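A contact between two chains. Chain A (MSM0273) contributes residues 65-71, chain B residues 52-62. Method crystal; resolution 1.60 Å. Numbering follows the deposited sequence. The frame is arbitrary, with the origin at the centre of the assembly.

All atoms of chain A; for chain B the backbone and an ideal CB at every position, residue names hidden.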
# COMPACT_ATOMS: atom_id res chain seq x y z
N THR A 65 -19.32 -6.32 -5.80
CA THR A 65 -18.22 -7.23 -5.47
C THR A 65 -16.90 -6.62 -5.91
O THR A 65 -16.76 -6.15 -7.03
CB THR A 65 -18.44 -8.59 -6.14
OG1 THR A 65 -19.76 -9.04 -5.81
CG2 THR A 65 -17.49 -9.58 -5.63
N PRO A 66 -15.91 -6.61 -5.00
CA PRO A 66 -14.68 -5.87 -5.34
C PRO A 66 -13.82 -6.50 -6.42
O PRO A 66 -13.31 -7.58 -6.22
CB PRO A 66 -13.91 -5.85 -4.01
CG PRO A 66 -14.45 -7.03 -3.22
CD PRO A 66 -15.92 -7.10 -3.62
N PRO A 67 -13.59 -5.80 -7.53
CA PRO A 67 -12.72 -6.42 -8.54
C PRO A 67 -11.27 -6.41 -8.10
O PRO A 67 -10.85 -5.55 -7.30
CB PRO A 67 -12.90 -5.52 -9.78
CG PRO A 67 -13.33 -4.15 -9.18
CD PRO A 67 -14.12 -4.48 -7.92
N PRO A 68 -10.49 -7.35 -8.61
CA PRO A 68 -9.10 -7.44 -8.16
C PRO A 68 -8.18 -6.51 -8.96
O PRO A 68 -7.33 -6.94 -9.75
CB PRO A 68 -8.77 -8.92 -8.39
CG PRO A 68 -9.60 -9.29 -9.67
CD PRO A 68 -10.89 -8.48 -9.48
N ILE A 69 -8.45 -5.22 -8.78
CA ILE A 69 -7.85 -4.12 -9.51
C ILE A 69 -7.24 -3.12 -8.51
O ILE A 69 -7.93 -2.70 -7.56
CB ILE A 69 -8.98 -3.37 -10.30
CG1 ILE A 69 -9.56 -4.32 -11.37
CG2 ILE A 69 -8.47 -2.04 -10.94
CD1 ILE A 69 -8.58 -4.68 -12.41
N ASP A 70 -5.98 -2.72 -8.72
CA ASP A 70 -5.31 -1.81 -7.80
C ASP A 70 -4.75 -0.54 -8.44
O ASP A 70 -3.91 0.15 -7.85
CB ASP A 70 -4.16 -2.54 -7.06
CG ASP A 70 -3.04 -2.96 -8.01
OD1 ASP A 70 -3.12 -2.65 -9.21
OD2 ASP A 70 -2.04 -3.53 -7.56
N ALA A 71 -5.21 -0.23 -9.65
CA ALA A 71 -4.80 1.01 -10.29
C ALA A 71 -5.87 1.36 -11.30
O ALA A 71 -6.31 0.50 -12.07
CB ALA A 71 -3.41 0.90 -11.02
N UNK B 52 -0.29 -8.93 -12.26
CA UNK B 52 -0.42 -9.02 -10.81
C UNK B 52 -1.14 -7.82 -10.20
O UNK B 52 -0.90 -6.71 -10.58
CB UNK B 52 0.97 -9.16 -10.18
N UNK B 53 -2.03 -8.12 -9.27
CA UNK B 53 -2.62 -7.06 -8.42
C UNK B 53 -2.11 -7.20 -7.00
O UNK B 53 -1.89 -8.32 -6.50
CB UNK B 53 -4.15 -7.12 -8.44
N UNK B 54 -1.94 -6.06 -6.32
CA UNK B 54 -1.33 -6.03 -4.98
C UNK B 54 -2.25 -5.37 -3.96
O UNK B 54 -3.11 -4.55 -4.29
CB UNK B 54 0.01 -5.29 -5.02
N UNK B 55 -1.97 -5.69 -2.68
CA UNK B 55 -2.66 -5.08 -1.57
C UNK B 55 -3.92 -5.83 -1.23
O UNK B 55 -4.08 -7.01 -1.54
CB UNK B 55 -2.98 -3.62 -1.88
N UNK B 56 -4.84 -5.12 -0.59
CA UNK B 56 -6.01 -5.78 -0.02
C UNK B 56 -6.94 -6.36 -1.09
O UNK B 56 -7.64 -7.30 -0.79
CB UNK B 56 -6.78 -4.79 0.85
N UNK B 57 -6.90 -5.87 -2.34
CA UNK B 57 -7.78 -6.44 -3.35
C UNK B 57 -7.37 -7.88 -3.68
O UNK B 57 -8.19 -8.65 -4.18
CB UNK B 57 -7.76 -5.58 -4.61
N UNK B 58 -6.12 -8.25 -3.44
CA UNK B 58 -5.71 -9.63 -3.66
C UNK B 58 -6.42 -10.56 -2.64
O UNK B 58 -6.66 -11.71 -2.92
CB UNK B 58 -4.19 -9.76 -3.55
N UNK B 59 -6.64 -10.08 -1.43
CA UNK B 59 -7.31 -10.88 -0.40
C UNK B 59 -8.83 -10.85 -0.56
O UNK B 59 -9.52 -11.88 -0.42
CB UNK B 59 -6.93 -10.38 0.99
N UNK B 60 -9.37 -9.67 -0.87
CA UNK B 60 -10.82 -9.57 -0.89
C UNK B 60 -11.46 -10.30 -2.08
O UNK B 60 -12.67 -10.52 -2.08
CB UNK B 60 -11.23 -8.10 -0.91
N UNK B 61 -10.66 -10.73 -3.05
CA UNK B 61 -11.20 -11.51 -4.17
C UNK B 61 -11.77 -12.86 -3.73
O UNK B 61 -12.73 -13.39 -4.33
CB UNK B 61 -10.11 -11.74 -5.22
N UNK B 62 -11.16 -13.43 -2.68
CA UNK B 62 -11.53 -14.78 -2.23
C UNK B 62 -12.82 -14.83 -1.44
O UNK B 62 -13.17 -13.88 -0.73
CB UNK B 62 -10.41 -15.37 -1.38

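Position 52 opens the chain B stretch in a strand. Its CA-to-CB bond points away from chain A, with nothing of that stretch within 5.5 Å of the ideal CB, so chain A sets little limit here. The residue is Ile B52.

Position 53 points toward chain A. Its ideal CB lies 3.4 Å from Pro A68 O and 4.3 Å from Asp A70 OD2. Space ahead of the CB is short, so a small side chain suits. The residue is Ala B53. Its methyl packs against the Pro A68 carbonyl, which finds no polar partner anywhere in the model.

At position 54 the backbone matters first. Its N lies 2.8 Å from Asp A70 OD2 and donates a hydrogen bond to it, which any residue except proline could do. The CB points sideways, 3.7 Å from Asp A70 OD2, so a polar chain, or a longer one running past the carboxylate, would suit. The residue is Gln B54. Water 2 links the two side chains, donating to Asp A70 OD2 (2.7 Å) and to Gln B54 OE1 (2.8 Å).

Position 55 has phi/psi of 87/-157. A CB here would be jammed against the carbonyl O of the residue before, which calls for glycine. The residue is Gly B55.

Position 56 is out of reach of chain A. The residue is Ser B56.

Position 57 points toward the middle of the chain A stretch. The ideal CB is 4.1 Å from both Pro A67 O and Ile A69 O, and 4.2 Å from Pro A68 CA. A compact apolar side chain fits. The residue is Val B57, chi1 m. Its CG1 comes 3.6 Å from Ile A69 O, and its CG2 comes 4.0 Å from Pro A68 C and 4.2 Å from Asp A70 CB.

Position 58 points away; 59 and 62 are out of reach. They are Ala B58, Ser B59 and Phe B62.

Position 60 points toward Pro A66, its ideal CB 4.1 Å from Pro A66 CG. A small side chain, apolar or polar, would suit. The residue is Ser B60, chi1 p. Its OG lies 3.9 Å from Pro A66 CG and 2.9 Å from the O of water 1, which donates to Pro A66 O and Val B57 O.

Position 61 points sideways, its ideal CB 4.4 Å from Pro A68 CB. Apolar or aromatic chains could cover that proline. The residue is Trp B61. Its CD1 meets Pro A68 CG at 3.8 Å, obliquely.

Chain B, residues 52-62: IAQGSVASSWF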
# COMPACT_ATOMS: atom_id res chain seq x y z
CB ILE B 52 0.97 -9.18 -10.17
CG1 ILE B 52 1.52 -10.57 -10.63
CG2 ILE B 52 0.91 -9.17 -8.62
CD1 ILE B 52 2.88 -10.80 -10.30
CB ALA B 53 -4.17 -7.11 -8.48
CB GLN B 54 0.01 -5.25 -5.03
CG GLN B 54 1.05 -5.95 -5.89
CD GLN B 54 2.31 -5.14 -5.97
OE1 GLN B 54 2.41 -4.23 -6.79
NE2 GLN B 54 3.24 -5.39 -5.04
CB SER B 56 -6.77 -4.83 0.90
OG SER B 56 -7.31 -3.75 0.18
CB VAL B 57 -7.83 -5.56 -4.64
CG1 VAL B 57 -8.20 -4.12 -4.28
CG2 VAL B 57 -6.53 -5.60 -5.43
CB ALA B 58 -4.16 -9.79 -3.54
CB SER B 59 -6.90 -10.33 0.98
OG SER B 59 -7.64 -10.92 2.04
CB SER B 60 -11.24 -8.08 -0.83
OG SER B 60 -10.74 -7.42 -1.97
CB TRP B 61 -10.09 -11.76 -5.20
CG TRP B 61 -10.58 -12.51 -6.39
CD1 TRP B 61 -11.26 -11.97 -7.47
CD2 TRP B 61 -10.48 -13.93 -6.64
NE1 TRP B 61 -11.61 -12.95 -8.33
CE2 TRP B 61 -11.14 -14.16 -7.88
CE3 TRP B 61 -9.93 -15.02 -5.95
CZ2 TRP B 61 -11.24 -15.44 -8.44
CZ3 TRP B 61 -10.01 -16.29 -6.50
CH2 TRP B 61 -10.69 -16.48 -7.76
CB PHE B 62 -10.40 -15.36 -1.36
CG PHE B 62 -9.16 -15.66 -2.13
CD1 PHE B 62 -9.01 -16.90 -2.73
CD2 PHE B 62 -8.21 -14.68 -2.37
CE1 PHE B 62 -7.90 -17.20 -3.52
CE2 PHE B 62 -7.07 -14.96 -3.14
CZ PHE B 62 -6.93 -16.25 -3.74
O HOH W 1 -10.94 -8.13 -4.80
O HOH W 2 0.42 -3.61 -8.60
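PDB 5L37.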